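Local coordinates for exosome complex component Rrp42 (Pyrococcus abyssi, PDB 2PO1), which probably serves as a non-catalytic component of the RNA-degrading archaeal exosome, contributing to the structure of the active site of its partner Rrp41, at residues N20-G25 / I207-P212; S52-V55 / T60-L63. One frame throughout, in Å; residues are numbered along the deposited sequence.

Overall arrangement
Following the chain from its N terminus, helix 13-23 comes first, and its last turn and the residues just after it form 20-25 of contact 1. The chain then enters the five-stranded mixed sheet, where contact 2 closes the tight loop between strands 51-57 and 60-71, a beta hairpin of the first exoribonuclease-family domain. About 140 residues further on, strand 207-210, in the second such domain, returns to the helix and completes contact 1. Contact 2 is therefore nested within the long loop that contact 1 closes. The centres are about 26 Å apart and the nearest atoms about 6 Å, so the two do not meet: one joins strands close in sequence, the other ties the N-terminal helix to the four-stranded antiparallel sheet.

Contact 1 of 2, residues N20-G25 / I207-P212; sequences NLLKEG and ILVVDP
Ile-207 meets Leu-22 with both of its branches, as a beta-branched residue at the start of a strand can. Its CG2 lies 3.9 Å from Leu-22 CD1, while the longer arm sends CD1 to 3.7 Å from the backbone O of Leu-22. The torsion that sets CG2 anti to the backbone N and CG1 anti to the carbonyl carbon (chi1 -75°) lets the two branches reach the leucine's end and its base. The two side chains lie alongside each other, pointing opposite ways, an apolar contact without any hydrogen bond. Two residues on, Val-209 points toward the helix again, and its CG2 comes 3.8 Å from Leu-22 CD2; the compact valine touches this one methyl. Leu-22 thus spreads its fork over two strand residues, and an alanine here would probably open a gap facing Ile-207 and Val-209 and leave their CG2 methyls without this partner. The helix stops after the contact in a Schellman motif: Gly-25, whose positive phi suits glycine, gives its N to Leu-22 O at 2.8 Å, the same O that Ile-207 CD1 touches, and Lys-26 N bonds to Leu-21 O. Beyond the strand, Asp-211 forms salt bridges with Arg-31 and Arg-37. Leu-22 also touches Phe-33 and Ile-204, so helix 13-23 packs by its last turn against edge strand 207-210 and its neighbour 197-204, with helix 214-219 reaching Val-209 through Glu-216.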
loop_
_atom_site.group_PDB
_atom_site.type_symbol
_atom_site.label_atom_id
_atom_site.label_comp_id
_atom_site.label_asym_id
_atom_site.label_seq_id
_atom_site.Cartn_x
_atom_site.Cartn_y
_atom_site.Cartn_z
ATOM N N ASN C 20 -15.648 -36.575 20.244
ATOM C CA ASN C 20 -16.020 -37.847 20.777
ATOM C C ASN C 20 -14.813 -38.725 20.933
ATOM O O ASN C 20 -14.697 -39.403 21.936
ATOM C CB ASN C 20 -17.108 -38.519 19.924
ATOM C CG ASN C 20 -18.447 -37.831 20.050
ATOM O OD1 ASN C 20 -18.523 -36.722 20.588
ATOM N ND2 ASN C 20 -19.520 -38.465 19.536
ATOM N N LEU C 21 -13.934 -38.745 19.943
ATOM C CA LEU C 21 -12.681 -39.451 20.106
ATOM C C LEU C 21 -11.959 -38.935 21.344
ATOM O O LEU C 21 -11.465 -39.724 22.145
ATOM C CB LEU C 21 -11.770 -39.251 18.907
ATOM C CG LEU C 21 -11.783 -40.303 17.812
ATOM C CD1 LEU C 21 -10.772 -39.952 16.767
ATOM C CD2 LEU C 21 -11.494 -41.647 18.352
ATOM N N LEU C 22 -11.932 -37.610 21.507
ATOM C CA LEU C 22 -11.258 -37.014 22.652
ATOM C C LEU C 22 -11.800 -37.529 23.943
ATOM O O LEU C 22 -11.031 -37.823 24.853
ATOM C CB LEU C 22 -11.374 -35.510 22.633
ATOM C CG LEU C 22 -10.286 -34.731 21.933
ATOM C CD1 LEU C 22 -10.442 -33.319 22.433
ATOM C CD2 LEU C 22 -8.894 -35.271 22.229
ATOM N N LYS C 23 -13.126 -37.673 24.018
ATOM C CA LYS C 23 -13.792 -38.288 25.190
ATOM C C LYS C 23 -13.302 -39.696 25.495
ATOM O O LYS C 23 -13.367 -40.166 26.641
ATOM C CB LYS C 23 -15.311 -38.297 24.994
ATOM C CG LYS C 23 -16.047 -37.004 25.421
ATOM C CD LYS C 23 -15.393 -35.722 24.928
ATOM C CE LYS C 23 -16.243 -34.478 25.273
ATOM N NZ LYS C 23 -17.691 -34.653 24.926
ATOM N N GLU C 24 -12.800 -40.381 24.478
ATOM C CA GLU C 24 -12.334 -41.742 24.647
ATOM C C GLU C 24 -10.821 -41.754 24.764
ATOM O O GLU C 24 -10.187 -42.813 24.653
ATOM C CB GLU C 24 -12.797 -42.607 23.474
ATOM C CG GLU C 24 -14.290 -42.519 23.193
ATOM C CD GLU C 24 -14.680 -43.261 21.925
ATOM O OE1 GLU C 24 -14.493 -44.503 21.904
ATOM O OE2 GLU C 24 -15.163 -42.597 20.957
ATOM N N GLY C 25 -10.255 -40.560 24.972
ATOM C CA GLY C 25 -8.853 -40.402 25.273
ATOM C C GLY C 25 -8.069 -40.520 24.009
ATOM O O GLY C 25 -6.857 -40.762 24.056
ATOM N N ILE C 207 -10.631 -30.399 27.155
ATOM C CA ILE C 207 -9.419 -31.159 26.991
ATOM C C ILE C 207 -8.393 -30.341 26.211
ATOM O O ILE C 207 -8.702 -29.793 25.136
ATOM C CB ILE C 207 -9.732 -32.454 26.219
ATOM C CG1 ILE C 207 -10.430 -33.457 27.121
ATOM C CG2 ILE C 207 -8.468 -33.069 25.735
ATOM C CD1 ILE C 207 -11.233 -34.472 26.352
ATOM N N LEU C 208 -7.167 -30.265 26.739
ATOM C CA LEU C 208 -6.047 -29.709 25.987
ATOM C C LEU C 208 -5.211 -30.795 25.385
ATOM O O LEU C 208 -4.892 -31.789 26.020
ATOM C CB LEU C 208 -5.127 -28.817 26.820
ATOM C CG LEU C 208 -5.618 -27.726 27.774
ATOM C CD1 LEU C 208 -4.614 -26.655 27.903
ATOM C CD2 LEU C 208 -6.963 -27.115 27.439
ATOM N N VAL C 209 -4.780 -30.542 24.167
ATOM C CA VAL C 209 -4.107 -31.542 23.373
ATOM C C VAL C 209 -2.929 -30.765 22.763
ATOM O O VAL C 209 -3.110 -29.677 22.159
ATOM C CB VAL C 209 -5.179 -32.005 22.392
ATOM C CG1 VAL C 209 -5.126 -31.353 20.961
ATOM C CG2 VAL C 209 -5.593 -33.429 22.517
ATOM N N VAL C 210 -1.724 -31.270 22.950
ATOM C CA VAL C 210 -0.567 -30.557 22.459
ATOM C C VAL C 210 -0.384 -30.836 20.964
ATOM O O VAL C 210 -0.801 -31.891 20.438
ATOM C CB VAL C 210 0.704 -30.929 23.230
ATOM C CG1 VAL C 210 1.126 -32.277 22.842
ATOM C CG2 VAL C 210 1.840 -29.972 22.849
ATOM N N ASP C 211 0.222 -29.863 20.290
ATOM C CA ASP C 211 0.525 -29.952 18.866
ATOM C C ASP C 211 -0.704 -30.341 18.057
ATOM O O ASP C 211 -0.723 -31.417 17.468
ATOM C CB ASP C 211 1.646 -30.940 18.622
ATOM C CG ASP C 211 2.045 -31.034 17.171
ATOM O OD1 ASP C 211 2.438 -32.148 16.776
ATOM O OD2 ASP C 211 1.981 -30.016 16.438
ATOM N N PRO C 212 -1.689 -29.415 17.949
ATOM C CA PRO C 212 -2.963 -29.674 17.295
ATOM C C PRO C 212 -2.684 -29.712 15.807
ATOM O O PRO C 212 -1.929 -28.892 15.335
ATOM C CB PRO C 212 -3.808 -28.415 17.652
ATOM C CG PRO C 212 -2.842 -27.339 17.884
ATOM C CD PRO C 212 -1.591 -28.021 18.438
#

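Contact 2 of 2, residues S52-V55 / T60-L63; sequences SALV and TQVL
The carbonyl O of Val-55 accepts the N-H of Val-62 at 2.8 Å and also receives the CA-H of Gln-61, whose CA lies 3.2 Å away. The reverse bond, from Val-55 N to Val-62 O, is 2.9 Å long and nearly straight, with 172° at the hydrogen. They make Val-55 and Val-62 an antiparallel hydrogen-bonded pair, in strands running at 174° to each other. Leu-54 and Leu-63 form the adjoining non-hydrogen-bonded pair, with CA atoms 4.4 Å apart; here Leu-63 CA comes 3.3 Å from Ala-53 O as a CA-H...O contact, beside the backbone bonding of Ala-53 to Val-64. With CG anti to its backbone N (chi1 180°), Leu-54 brings CD1 to 3.7 Å from Val-62 O and 4.3 Å from Leu-63 CG, while Leu-63 lays CD2 over the carbonyl of Ala-53, 3.4 Å from its O. Each leucine thus lays a methyl over a carbonyl of the opposite strand, a placement its flexible chain allows. Gln-61 projects on this side too, its OE1 only loosely near Leu-54 CD1 and its NE2 weakly hydrogen-bonded to a bound methylpentanediol, probably from the crystallisation liquor. The valines occupy the other face, where short beta-branched side chains suit a strand covered by a helix: Val-55 packs on Ile-158 and Ala-159, Val-62 on Ala-155 and Ala-159, all of helix 152-166. The hairpin occupies the middle of the mixed sheet, strand 39-43 flanking 51-57 and strand 135-147 flanking 60-71, while Gln-61 and Leu-63 also pack against the chain of a different protein.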
loop_
_atom_site.group_PDB
_atom_site.type_symbol
_atom_site.label_atom_id
_atom_site.label_comp_id
_atom_site.label_asym_id
_atom_site.label_seq_id
_atom_site.Cartn_x
_atom_site.Cartn_y
_atom_site.Cartn_z
ATOM N N SER C 52 19.588 -21.659 8.583
ATOM C CA SER C 52 18.283 -22.093 8.101
ATOM C C SER C 52 17.817 -23.339 8.807
ATOM O O SER C 52 18.611 -24.044 9.410
ATOM C CB SER C 52 18.293 -22.271 6.585
ATOM O OG SER C 52 19.252 -23.194 6.180
ATOM N N ALA C 53 16.517 -23.608 8.794
ATOM C CA ALA C 53 16.051 -24.837 9.412
ATOM C C ALA C 53 14.768 -25.122 8.665
ATOM O O ALA C 53 13.932 -24.205 8.396
ATOM C CB ALA C 53 15.757 -24.640 10.949
ATOM N N LEU C 54 14.659 -26.359 8.232
ATOM C CA LEU C 54 13.386 -26.882 7.734
ATOM C C LEU C 54 12.825 -27.701 8.906
ATOM O O LEU C 54 13.511 -28.630 9.376
ATOM C CB LEU C 54 13.630 -27.787 6.522
ATOM C CG LEU C 54 12.344 -28.373 5.946
ATOM C CD1 LEU C 54 11.421 -27.310 5.363
ATOM C CD2 LEU C 54 12.693 -29.276 4.889
ATOM N N VAL C 55 11.634 -27.330 9.395
ATOM C CA VAL C 55 10.951 -28.092 10.441
ATOM C C VAL C 55 9.649 -28.675 9.932
ATOM O O VAL C 55 8.920 -28.006 9.253
ATOM C CB VAL C 55 10.734 -27.261 11.709
ATOM C CG1 VAL C 55 9.908 -28.008 12.729
ATOM C CG2 VAL C 55 12.109 -26.974 12.334
ATOM N N THR C 60 2.950 -30.393 8.696
ATOM C CA THR C 60 3.229 -28.973 8.742
ATOM C C THR C 60 4.713 -28.793 8.442
ATOM O O THR C 60 5.567 -29.423 9.056
ATOM C CB THR C 60 2.933 -28.373 10.147
ATOM O OG1 THR C 60 1.525 -28.203 10.296
ATOM C CG2 THR C 60 3.604 -27.033 10.310
ATOM N N GLN C 61 5.049 -27.919 7.493
ATOM C CA GLN C 61 6.470 -27.705 7.190
ATOM C C GLN C 61 6.725 -26.261 7.188
ATOM O O GLN C 61 6.002 -25.516 6.543
ATOM C CB GLN C 61 6.766 -28.169 5.789
ATOM C CG GLN C 61 6.305 -29.548 5.591
ATOM C CD GLN C 61 7.129 -30.231 4.562
ATOM O OE1 GLN C 61 8.328 -30.008 4.494
ATOM N NE2 GLN C 61 6.504 -31.053 3.753
ATOM N N VAL C 62 7.789 -25.832 7.862
ATOM C CA VAL C 62 8.121 -24.448 7.760
ATOM C C VAL C 62 9.626 -24.305 7.576
ATOM O O VAL C 62 10.396 -25.080 8.126
ATOM C CB VAL C 62 7.618 -23.649 8.966
ATOM C CG1 VAL C 62 6.436 -24.295 9.649
ATOM C CG2 VAL C 62 8.685 -23.346 9.851
ATOM N N LEU C 63 10.034 -23.384 6.715
ATOM C CA LEU C 63 11.442 -23.123 6.499
ATOM C C LEU C 63 11.727 -21.817 7.102
ATOM O O LEU C 63 11.008 -20.807 6.806
ATOM C CB LEU C 63 11.662 -22.843 5.020
ATOM C CG LEU C 63 12.835 -23.416 4.265
ATOM C CD1 LEU C 63 13.005 -22.745 2.844
ATOM C CD2 LEU C 63 14.170 -23.626 5.099
#